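Local structure of uncharacterized protein MJ0690 (Methanocaldococcus jannaschii, 3K32) at residues N39-S45 against A171-I176; I77-P83 against E185-P189; K61-L65 against I97-Y102. The protein is of unknown function but is predicted to be a subunit of a tRNA methyltransferase, and belongs to the HUP superfamily of Rossmann-like alpha/beta domains. All coordinates share one frame; numbering follows the deposited sequence.

Interaction 1: residues N39-S45 against A171-I176; sequences NFGVIPS and AEIRHI
With CG of E172 anti to its own carbonyl carbon (chi1 -69°) and the chain extended beyond it, the carboxylate is carried off helix 169-180 into the turn formed by N39-S45. There backbone N-H groups receive it. F40 N gives a hydrogen bond of 2.7 Å to E172 OE1, which accepts on its syn lone pair, while I43 N reaches the anti lone pair of E172 OE2 at 3.0 Å. A weak third bond runs from V42 N to the same OE2, so the two oxygens together take three backbone donors, and such neutral N-H groups would probably help to stabilise a negative charge in this buried position. N39 shapes the receiving turn: its OD1 accepts from G41 N, an Asx turn in which the donor stands above the carbonyl plane, and its ND2 bonds to I43 O at 2.9 Å. The N39 amide and E172 carboxylate planes are only 14° apart. The F40 ring presents its edge, with CD1 3.2 Å from E172 OE1.

One turn further along the helix the contact becomes apolar. I43 CG2 sits over the centre of the H175 ring, a CH-pi contact 3.5 Å from the centroid, and V42 CG2 packs against I176 CG1 at 4.0 Å. At the other end S45 CB meets A171 CB at 3.6 Å. The turn leads from parallel strand 32-39 to helix 47-56, and helix 68-80 flanks it, I69 and V70 touching F40 while V70 and E71 touch I176.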
loop_
_atom_site.group_PDB
_atom_site.type_symbol
_atom_site.label_atom_id
_atom_site.label_comp_id
_atom_site.label_asym_id
_atom_site.label_seq_id
_atom_site.Cartn_x
_atom_site.Cartn_y
_atom_site.Cartn_z
ATOM N N ASN B 39 -16.351 -0.585 -19.064
ATOM C CA ASN B 39 -17.428 -1.364 -19.683
ATOM C C ASN B 39 -17.021 -1.898 -21.060
ATOM O O ASN B 39 -16.314 -1.232 -21.820
ATOM C CB ASN B 39 -18.716 -0.544 -19.808
ATOM C CG ASN B 39 -19.890 -1.401 -20.193
ATOM O OD1 ASN B 39 -20.447 -1.269 -21.284
ATOM N ND2 ASN B 39 -20.242 -2.339 -19.315
ATOM N N PHE B 40 -17.470 -3.099 -21.399
ATOM C CA PHE B 40 -17.045 -3.702 -22.662
ATOM C C PHE B 40 -18.199 -3.848 -23.642
ATOM O O PHE B 40 -18.069 -4.554 -24.641
ATOM C CB PHE B 40 -16.415 -5.077 -22.436
ATOM C CG PHE B 40 -15.151 -5.060 -21.625
ATOM C CD1 PHE B 40 -15.186 -5.320 -20.260
ATOM C CD2 PHE B 40 -13.922 -4.821 -22.231
ATOM C CE1 PHE B 40 -14.015 -5.328 -19.497
ATOM C CE2 PHE B 40 -12.732 -4.837 -21.477
ATOM C CZ PHE B 40 -12.783 -5.088 -20.106
ATOM N N GLY B 41 -19.326 -3.201 -23.339
ATOM C CA GLY B 41 -20.495 -3.225 -24.202
ATOM C C GLY B 41 -21.336 -4.495 -24.160
ATOM O O GLY B 41 -22.300 -4.624 -24.911
ATOM N N VAL B 42 -20.970 -5.433 -23.291
ATOM C CA VAL B 42 -21.724 -6.664 -23.104
ATOM C C VAL B 42 -23.006 -6.384 -22.317
ATOM O O VAL B 42 -24.107 -6.477 -22.864
ATOM C CB VAL B 42 -20.884 -7.747 -22.374
ATOM C CG1 VAL B 42 -21.736 -8.950 -22.044
ATOM C CG2 VAL B 42 -19.699 -8.173 -23.228
ATOM N N ILE B 43 -22.852 -6.049 -21.034
ATOM C CA ILE B 43 -23.981 -5.644 -20.185
ATOM C C ILE B 43 -23.636 -4.451 -19.272
ATOM O O ILE B 43 -22.466 -4.177 -18.994
ATOM C CB ILE B 43 -24.547 -6.829 -19.339
ATOM C CG1 ILE B 43 -23.479 -7.415 -18.403
ATOM C CG2 ILE B 43 -25.113 -7.921 -20.234
ATOM C CD1 ILE B 43 -23.998 -8.580 -17.511
ATOM N N PRO B 44 -24.665 -3.727 -18.810
ATOM C CA PRO B 44 -24.442 -2.529 -17.989
ATOM C C PRO B 44 -24.065 -2.843 -16.535
ATOM O O PRO B 44 -24.626 -2.268 -15.607
ATOM C CB PRO B 44 -25.794 -1.812 -18.060
ATOM C CG PRO B 44 -26.774 -2.911 -18.268
ATOM C CD PRO B 44 -26.084 -3.893 -19.172
ATOM N N SER B 45 -23.093 -3.726 -16.346
ATOM C CA SER B 45 -22.698 -4.150 -15.013
ATOM C C SER B 45 -22.099 -3.023 -14.149
ATOM O O SER B 45 -21.774 -3.247 -12.980
ATOM C CB SER B 45 -21.729 -5.342 -15.096
ATOM O OG SER B 45 -20.475 -4.971 -15.661
ATOM N N ALA B 171 -18.736 -9.882 -14.052
ATOM C CA ALA B 171 -20.080 -9.941 -14.618
ATOM C C ALA B 171 -20.076 -10.020 -16.138
ATOM O O ALA B 171 -20.741 -10.884 -16.720
ATOM C CB ALA B 171 -20.904 -8.761 -14.151
ATOM N N GLU B 172 -19.331 -9.115 -16.774
ATOM C CA GLU B 172 -19.284 -9.066 -18.236
ATOM C C GLU B 172 -18.627 -10.320 -18.802
ATOM O O GLU B 172 -18.989 -10.787 -19.884
ATOM C CB GLU B 172 -18.617 -7.779 -18.769
ATOM C CG GLU B 172 -19.453 -6.515 -18.513
ATOM C CD GLU B 172 -19.183 -5.360 -19.485
ATOM O OE1 GLU B 172 -18.149 -4.666 -19.342
ATOM O OE2 GLU B 172 -20.033 -5.124 -20.373
ATOM N N ILE B 173 -17.672 -10.873 -18.061
ATOM C CA ILE B 173 -17.039 -12.110 -18.480
ATOM C C ILE B 173 -18.032 -13.250 -18.298
ATOM O O ILE B 173 -18.258 -14.056 -19.203
ATOM C CB ILE B 173 -15.775 -12.383 -17.672
ATOM C CG1 ILE B 173 -14.801 -11.208 -17.831
ATOM C CG2 ILE B 173 -15.139 -13.713 -18.097
ATOM C CD1 ILE B 173 -13.447 -11.435 -17.210
ATOM N N ARG B 174 -18.632 -13.287 -17.114
ATOM C CA ARG B 174 -19.633 -14.273 -16.771
ATOM C C ARG B 174 -20.678 -14.337 -17.881
ATOM O O ARG B 174 -21.065 -15.419 -18.330
ATOM C CB ARG B 174 -20.285 -13.888 -15.441
ATOM C CG ARG B 174 -20.584 -15.051 -14.512
ATOM C CD ARG B 174 -20.753 -14.568 -13.074
ATOM N NE ARG B 174 -22.085 -14.867 -12.543
ATOM C CZ ARG B 174 -22.401 -14.849 -11.249
ATOM N NH1 ARG B 174 -21.481 -14.550 -10.340
ATOM N NH2 ARG B 174 -23.639 -15.136 -10.859
ATOM N N HIS B 175 -21.115 -13.170 -18.335
ATOM C CA HIS B 175 -22.177 -13.107 -19.320
ATOM C C HIS B 175 -21.804 -13.783 -20.632
ATOM O O HIS B 175 -22.587 -14.551 -21.195
ATOM C CB HIS B 175 -22.572 -11.666 -19.584
ATOM C CG HIS B 175 -23.932 -11.526 -20.184
ATOM N ND1 HIS B 175 -24.135 -11.383 -21.541
ATOM C CD2 HIS B 175 -25.158 -11.529 -19.617
ATOM C CE1 HIS B 175 -25.430 -11.291 -21.782
ATOM N NE2 HIS B 175 -26.074 -11.376 -20.631
ATOM N N ILE B 176 -20.610 -13.483 -21.129
ATOM C CA ILE B 176 -20.149 -14.093 -22.368
ATOM C C ILE B 176 -20.163 -15.608 -22.205
ATOM O O ILE B 176 -20.563 -16.331 -23.113
ATOM C CB ILE B 176 -18.740 -13.595 -22.778
ATOM C CG1 ILE B 176 -18.764 -12.085 -23.027
ATOM C CG2 ILE B 176 -18.254 -14.312 -24.032
ATOM C CD1 ILE B 176 -17.434 -11.509 -23.432
#

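Interaction 2: residues I77-P83 against E185-P189; sequences IIEHKYP and EKYFP
The Y187 ring lies between I77 CG2 on one face and K186 CB, from its own segment, on the other. The isoleucine methyl is offset toward the rim and comes to 3.7 Å from Y187 CD1, a CH-pi contact 25° off the ring normal. K81 CD approaches obliquely, 3.5 Å from Y187 CE2; a bend at chi2 (-65°) brings the aliphatic part of the lysine obliquely across the CD2-CE2 side of the ring, and K81 O lies 3.5 Å from Y187 CD2. Near the phenol end, I78 CD1 is 4.2 Å from Y187 OH. The second ring, F188, is met obliquely: P83 CB stands 3.6 Å from F188 CZ, the two side chains running past each other in opposite directions, and I77 CD1 is a looser neighbour of the same CZ.

No hydrogen bond joins the two segments, so apolar packing holds them. L177 of helix 169-180 touches both I77 and I78, and E170 and R174 of the same helix touch F188. K81, with positive phi, is where the chain leaves helix 68-80. This is plain helix-end packing at the periphery of the alpha/beta fold, joining the C-terminal end of helix 68-80 and the turn after it to the short, weakly bonded helix 184-187 and the loop residue F188 that follows it.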
loop_
_atom_site.group_PDB
_atom_site.type_symbol
_atom_site.label_atom_id
_atom_site.label_comp_id
_atom_site.label_asym_id
_atom_site.label_seq_id
_atom_site.Cartn_x
_atom_site.Cartn_y
_atom_site.Cartn_z
ATOM N N ILE B 77 -10.630 -18.313 -19.407
ATOM C CA ILE B 77 -11.386 -18.989 -18.361
ATOM C C ILE B 77 -11.700 -20.417 -18.799
ATOM O O ILE B 77 -11.467 -21.361 -18.060
ATOM C CB ILE B 77 -12.708 -18.265 -18.064
ATOM C CG1 ILE B 77 -12.438 -16.916 -17.411
ATOM C CG2 ILE B 77 -13.559 -19.086 -17.136
ATOM C CD1 ILE B 77 -11.742 -17.033 -16.096
ATOM N N ILE B 78 -12.213 -20.573 -20.015
ATOM C CA ILE B 78 -12.592 -21.898 -20.497
ATOM C C ILE B 78 -11.473 -22.934 -20.380
ATOM O O ILE B 78 -11.741 -24.130 -20.356
ATOM C CB ILE B 78 -13.062 -21.894 -21.970
ATOM C CG1 ILE B 78 -14.168 -20.866 -22.212
ATOM C CG2 ILE B 78 -13.556 -23.283 -22.352
ATOM C CD1 ILE B 78 -15.433 -21.147 -21.448
ATOM N N GLU B 79 -10.223 -22.493 -20.317
ATOM C CA GLU B 79 -9.128 -23.455 -20.336
ATOM C C GLU B 79 -8.321 -23.470 -19.053
ATOM O O GLU B 79 -7.710 -24.486 -18.712
ATOM C CB GLU B 79 -8.218 -23.223 -21.540
ATOM C CG GLU B 79 -7.311 -22.030 -21.408
ATOM C CD GLU B 79 -6.795 -21.567 -22.750
ATOM O OE1 GLU B 79 -5.660 -21.048 -22.807
ATOM O OE2 GLU B 79 -7.527 -21.730 -23.750
ATOM N N HIS B 80 -8.309 -22.353 -18.338
ATOM C CA HIS B 80 -7.680 -22.347 -17.031
ATOM C C HIS B 80 -8.679 -22.794 -15.973
ATOM O O HIS B 80 -8.302 -23.336 -14.934
ATOM C CB HIS B 80 -7.083 -20.981 -16.708
ATOM C CG HIS B 80 -5.731 -20.764 -17.313
ATOM N ND1 HIS B 80 -5.534 -19.997 -18.447
ATOM C CD2 HIS B 80 -4.509 -21.226 -16.953
ATOM C CE1 HIS B 80 -4.250 -19.992 -18.751
ATOM N NE2 HIS B 80 -3.604 -20.733 -17.861
ATOM N N LYS B 81 -9.956 -22.579 -16.269
ATOM C CA LYS B 81 -11.059 -22.919 -15.371
ATOM C C LYS B 81 -11.105 -22.078 -14.095
ATOM O O LYS B 81 -12.184 -21.785 -13.595
ATOM C CB LYS B 81 -11.083 -24.411 -15.062
ATOM C CG LYS B 81 -11.359 -25.262 -16.283
ATOM C CD LYS B 81 -12.751 -25.040 -16.846
ATOM C CE LYS B 81 -12.798 -25.527 -18.284
ATOM N NZ LYS B 81 -14.163 -25.843 -18.779
ATOM N N TYR B 82 -9.956 -21.686 -13.559
ATOM C CA TYR B 82 -9.978 -20.637 -12.548
ATOM C C TYR B 82 -9.660 -19.321 -13.219
ATOM O O TYR B 82 -8.935 -19.284 -14.212
ATOM C CB TYR B 82 -9.058 -20.921 -11.359
ATOM C CG TYR B 82 -7.600 -20.585 -11.548
ATOM C CD1 TYR B 82 -7.042 -19.462 -10.938
ATOM C CD2 TYR B 82 -6.768 -21.411 -12.299
ATOM C CE1 TYR B 82 -5.702 -19.157 -11.092
ATOM C CE2 TYR B 82 -5.425 -21.119 -12.456
ATOM C CZ TYR B 82 -4.897 -19.988 -11.854
ATOM O OH TYR B 82 -3.557 -19.700 -12.016
ATOM N N PRO B 83 -10.241 -18.238 -12.696
ATOM C CA PRO B 83 -10.225 -16.926 -13.349
ATOM C C PRO B 83 -8.921 -16.112 -13.275
ATOM O O PRO B 83 -8.790 -15.171 -14.058
ATOM C CB PRO B 83 -11.384 -16.179 -12.673
ATOM C CG PRO B 83 -11.648 -16.898 -11.409
ATOM C CD PRO B 83 -11.213 -18.310 -11.591
ATOM N N GLU B 185 -21.601 -20.849 -13.013
ATOM C CA GLU B 185 -21.598 -21.253 -11.625
ATOM C C GLU B 185 -20.391 -22.143 -11.361
ATOM O O GLU B 185 -19.932 -22.251 -10.231
ATOM C CB GLU B 185 -22.886 -22.001 -11.299
ATOM C CG GLU B 185 -23.132 -22.209 -9.810
ATOM C CD GLU B 185 -23.989 -21.116 -9.202
ATOM O OE1 GLU B 185 -25.015 -21.444 -8.564
ATOM O OE2 GLU B 185 -23.636 -19.929 -9.373
ATOM N N LYS B 186 -19.875 -22.772 -12.413
ATOM C CA LYS B 186 -18.701 -23.641 -12.296
ATOM C C LYS B 186 -17.414 -22.871 -11.985
ATOM O O LYS B 186 -16.603 -23.313 -11.171
ATOM C CB LYS B 186 -18.504 -24.479 -13.564
ATOM C CG LYS B 186 -19.541 -25.567 -13.767
ATOM C CD LYS B 186 -19.084 -26.556 -14.826
ATOM C CE LYS B 186 -20.256 -27.334 -15.391
ATOM N NZ LYS B 186 -21.130 -27.880 -14.312
ATOM N N TYR B 187 -17.223 -21.727 -12.633
ATOM C CA TYR B 187 -16.032 -20.924 -12.375
ATOM C C TYR B 187 -16.306 -19.739 -11.442
ATOM O O TYR B 187 -15.474 -19.403 -10.604
ATOM C CB TYR B 187 -15.399 -20.439 -13.684
ATOM C CG TYR B 187 -15.777 -21.250 -14.900
ATOM C CD1 TYR B 187 -16.629 -20.725 -15.860
ATOM C CD2 TYR B 187 -15.294 -22.536 -15.088
ATOM C CE1 TYR B 187 -16.986 -21.454 -16.976
ATOM C CE2 TYR B 187 -15.653 -23.275 -16.203
ATOM C CZ TYR B 187 -16.496 -22.725 -17.142
ATOM O OH TYR B 187 -16.861 -23.437 -18.259
ATOM N N PHE B 188 -17.471 -19.114 -11.584
ATOM C CA PHE B 188 -17.800 -17.928 -10.795
ATOM C C PHE B 188 -18.979 -18.163 -9.864
ATOM O O PHE B 188 -19.984 -17.464 -9.945
ATOM C CB PHE B 188 -18.110 -16.736 -11.710
ATOM C CG PHE B 188 -16.891 -16.115 -12.348
ATOM C CD1 PHE B 188 -16.731 -16.120 -13.726
ATOM C CD2 PHE B 188 -15.909 -15.528 -11.568
ATOM C CE1 PHE B 188 -15.628 -15.545 -14.311
ATOM C CE2 PHE B 188 -14.798 -14.954 -12.151
ATOM C CZ PHE B 188 -14.656 -14.961 -13.525
ATOM N N PRO B 189 -18.844 -19.125 -8.945
ATOM C CA PRO B 189 -19.992 -19.583 -8.152
ATOM C C PRO B 189 -20.786 -18.428 -7.548
ATOM O O PRO B 189 -21.796 -18.034 -8.135
ATOM C CB PRO B 189 -19.344 -20.417 -7.045
ATOM C CG PRO B 189 -18.008 -20.812 -7.587
ATOM C CD PRO B 189 -17.569 -19.671 -8.449
#

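Interaction 3: residues K61-L65 against I97-Y102; sequences KVITL and ILADEY
One polar link crosses this contact, a hydrogen bond of 2.9 Å from K61 NZ to Y102 OH. The lysine starts with CG anti to the backbone N (chi1 -178°) and then bends at each of its next three torsions, so that the ammonium group meets the phenol from the opposite direction and obliquely to the ring. K61 itself is exposed, which places this bond at the outer margin of the contact.

The apolar contacts fall into two groups, round I63 and round L65. I63 CD1 lies 3.5 Å from L98 CD1 and packs on the end of the Y102 ring, 4.1 Å from Y102 CE2, while L98 CD1 lies in the plane of the tyrosine ring at its edge. These groups belong to a Rossmann-like alpha/beta layer: strand 59-64 is the outermost strand on one side of the five-stranded parallel sheet, and helix 84-98 packs against the face to which K61, I63 and L65 point.

Just past the end of the strand, L65 and I97 meet tip to tip, L65 CG being 4.1 Å from I97 CD1. L65 CD2 also passes L98 CD2 at 4.2 Å. I38 of the adjacent strand 32-39 touches both I63 and L65, and L105 of strand 104-106 touches L98.

Backbone hydrogen bonds shape the turn after the helix: L98 O accepts from both E101 N and Y102 N. The Y102 ring also meets that of H10 in strand 8-12.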
loop_
_atom_site.group_PDB
_atom_site.type_symbol
_atom_site.label_atom_id
_atom_site.label_comp_id
_atom_site.label_asym_id
_atom_site.label_seq_id
_atom_site.Cartn_x
_atom_site.Cartn_y
_atom_site.Cartn_z
ATOM N N LYS B 61 -17.278 8.113 -14.072
ATOM C CA LYS B 61 -17.318 8.005 -15.517
ATOM C C LYS B 61 -17.211 6.533 -15.895
ATOM O O LYS B 61 -16.488 5.774 -15.249
ATOM C CB LYS B 61 -16.143 8.790 -16.107
ATOM C CG LYS B 61 -16.074 8.823 -17.622
ATOM C CD LYS B 61 -15.601 10.194 -18.091
ATOM C CE LYS B 61 -14.362 10.118 -18.957
ATOM N NZ LYS B 61 -13.178 9.678 -18.174
ATOM N N VAL B 62 -17.937 6.111 -16.922
ATOM C CA VAL B 62 -17.685 4.785 -17.463
ATOM C C VAL B 62 -16.973 4.864 -18.801
ATOM O O VAL B 62 -17.340 5.626 -19.672
ATOM C CB VAL B 62 -18.939 3.859 -17.539
ATOM C CG1 VAL B 62 -20.098 4.389 -16.684
ATOM C CG2 VAL B 62 -19.341 3.595 -18.970
ATOM N N ILE B 63 -15.925 4.067 -18.927
ATOM C CA ILE B 63 -15.115 4.004 -20.117
ATOM C C ILE B 63 -15.393 2.701 -20.867
ATOM O O ILE B 63 -15.246 1.598 -20.317
ATOM C CB ILE B 63 -13.657 4.042 -19.710
ATOM C CG1 ILE B 63 -13.374 5.373 -19.024
ATOM C CG2 ILE B 63 -12.746 3.810 -20.917
ATOM C CD1 ILE B 63 -11.937 5.648 -18.812
ATOM N N THR B 64 -15.798 2.824 -22.120
ATOM C CA THR B 64 -16.142 1.655 -22.910
ATOM C C THR B 64 -14.936 1.158 -23.712
ATOM O O THR B 64 -14.320 1.916 -24.461
ATOM C CB THR B 64 -17.328 1.964 -23.836
ATOM O OG1 THR B 64 -18.390 2.522 -23.052
ATOM C CG2 THR B 64 -17.817 0.704 -24.532
ATOM N N LEU B 65 -14.596 -0.119 -23.533
ATOM C CA LEU B 65 -13.457 -0.723 -24.228
ATOM C C LEU B 65 -13.930 -1.808 -25.189
ATOM O O LEU B 65 -15.076 -2.247 -25.116
ATOM C CB LEU B 65 -12.454 -1.287 -23.217
ATOM C CG LEU B 65 -11.318 -0.314 -22.843
ATOM C CD1 LEU B 65 -11.736 1.143 -22.915
ATOM C CD2 LEU B 65 -10.724 -0.638 -21.493
ATOM N N ILE B 97 -4.063 0.617 -21.890
ATOM C CA ILE B 97 -4.950 1.510 -22.622
ATOM C C ILE B 97 -5.170 2.813 -21.863
ATOM O O ILE B 97 -5.036 3.893 -22.421
ATOM C CB ILE B 97 -6.317 0.846 -22.900
ATOM C CG1 ILE B 97 -6.146 -0.392 -23.797
ATOM C CG2 ILE B 97 -7.272 1.842 -23.537
ATOM C CD1 ILE B 97 -7.445 -1.143 -24.064
ATOM N N LEU B 98 -5.510 2.704 -20.589
ATOM C CA LEU B 98 -5.800 3.882 -19.787
ATOM C C LEU B 98 -4.561 4.737 -19.570
ATOM O O LEU B 98 -4.653 5.952 -19.439
ATOM C CB LEU B 98 -6.434 3.478 -18.452
ATOM C CG LEU B 98 -7.938 3.175 -18.513
ATOM C CD1 LEU B 98 -8.674 4.368 -19.031
ATOM C CD2 LEU B 98 -8.225 2.007 -19.432
ATOM N N ALA B 99 -3.397 4.103 -19.566
ATOM C CA ALA B 99 -2.137 4.827 -19.385
ATOM C C ALA B 99 -1.769 5.769 -20.538
ATOM O O ALA B 99 -0.835 6.544 -20.426
ATOM C CB ALA B 99 -0.996 3.856 -19.104
ATOM N N ASP B 100 -2.479 5.677 -21.658
ATOM C CA ASP B 100 -2.252 6.594 -22.776
ATOM C C ASP B 100 -3.034 7.875 -22.561
ATOM O O ASP B 100 -2.714 8.904 -23.159
ATOM C CB ASP B 100 -2.641 5.963 -24.132
ATOM C CG ASP B 100 -1.677 4.851 -24.576
ATOM O OD1 ASP B 100 -0.456 4.983 -24.361
ATOM O OD2 ASP B 100 -2.138 3.840 -25.149
ATOM N N GLU B 101 -4.048 7.818 -21.696
ATOM C CA GLU B 101 -4.952 8.950 -21.492
ATOM C C GLU B 101 -4.792 9.680 -20.156
ATOM O O GLU B 101 -5.055 10.872 -20.082
ATOM C CB GLU B 101 -6.412 8.519 -21.665
ATOM C CG GLU B 101 -6.814 8.240 -23.105
ATOM C CD GLU B 101 -7.503 6.890 -23.270
ATOM O OE1 GLU B 101 -7.234 6.205 -24.281
ATOM O OE2 GLU B 101 -8.305 6.509 -22.387
ATOM N N TYR B 102 -4.398 8.976 -19.101
ATOM C CA TYR B 102 -4.301 9.612 -17.789
ATOM C C TYR B 102 -2.940 9.339 -17.182
ATOM O O TYR B 102 -2.518 8.193 -17.070
ATOM C CB TYR B 102 -5.385 9.105 -16.832
ATOM C CG TYR B 102 -6.762 9.039 -17.431
ATOM C CD1 TYR B 102 -7.599 10.147 -17.413
ATOM C CD2 TYR B 102 -7.232 7.866 -18.012
ATOM C CE1 TYR B 102 -8.859 10.100 -17.962
ATOM C CE2 TYR B 102 -8.494 7.809 -18.562
ATOM C CZ TYR B 102 -9.300 8.934 -18.536
ATOM O OH TYR B 102 -10.552 8.890 -19.084
#

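How the interactions relate
Along the chain the first segments come in the order 39-45, 61-65 and 77-83, followed by 97-102, 171-176 and 185-189; both segments of interaction 3 therefore fall between those of interaction 1, and interaction 2 alternates with each of the others. Interactions 1 and 3, with centres about 17 Å apart, meet in the parallel sheet, where N39 pairs with I63 and L65 through probable backbone hydrogen bonds. Interactions 1 and 2 lie about 16 Å apart and touch through I173 and R174 of helix 169-180. Interaction 3 joins the edge strand to helix 84-98, interaction 1 the loop after the next strand to helix 169-180, and interaction 2 the end of helix 68-80 to the region of 184-187.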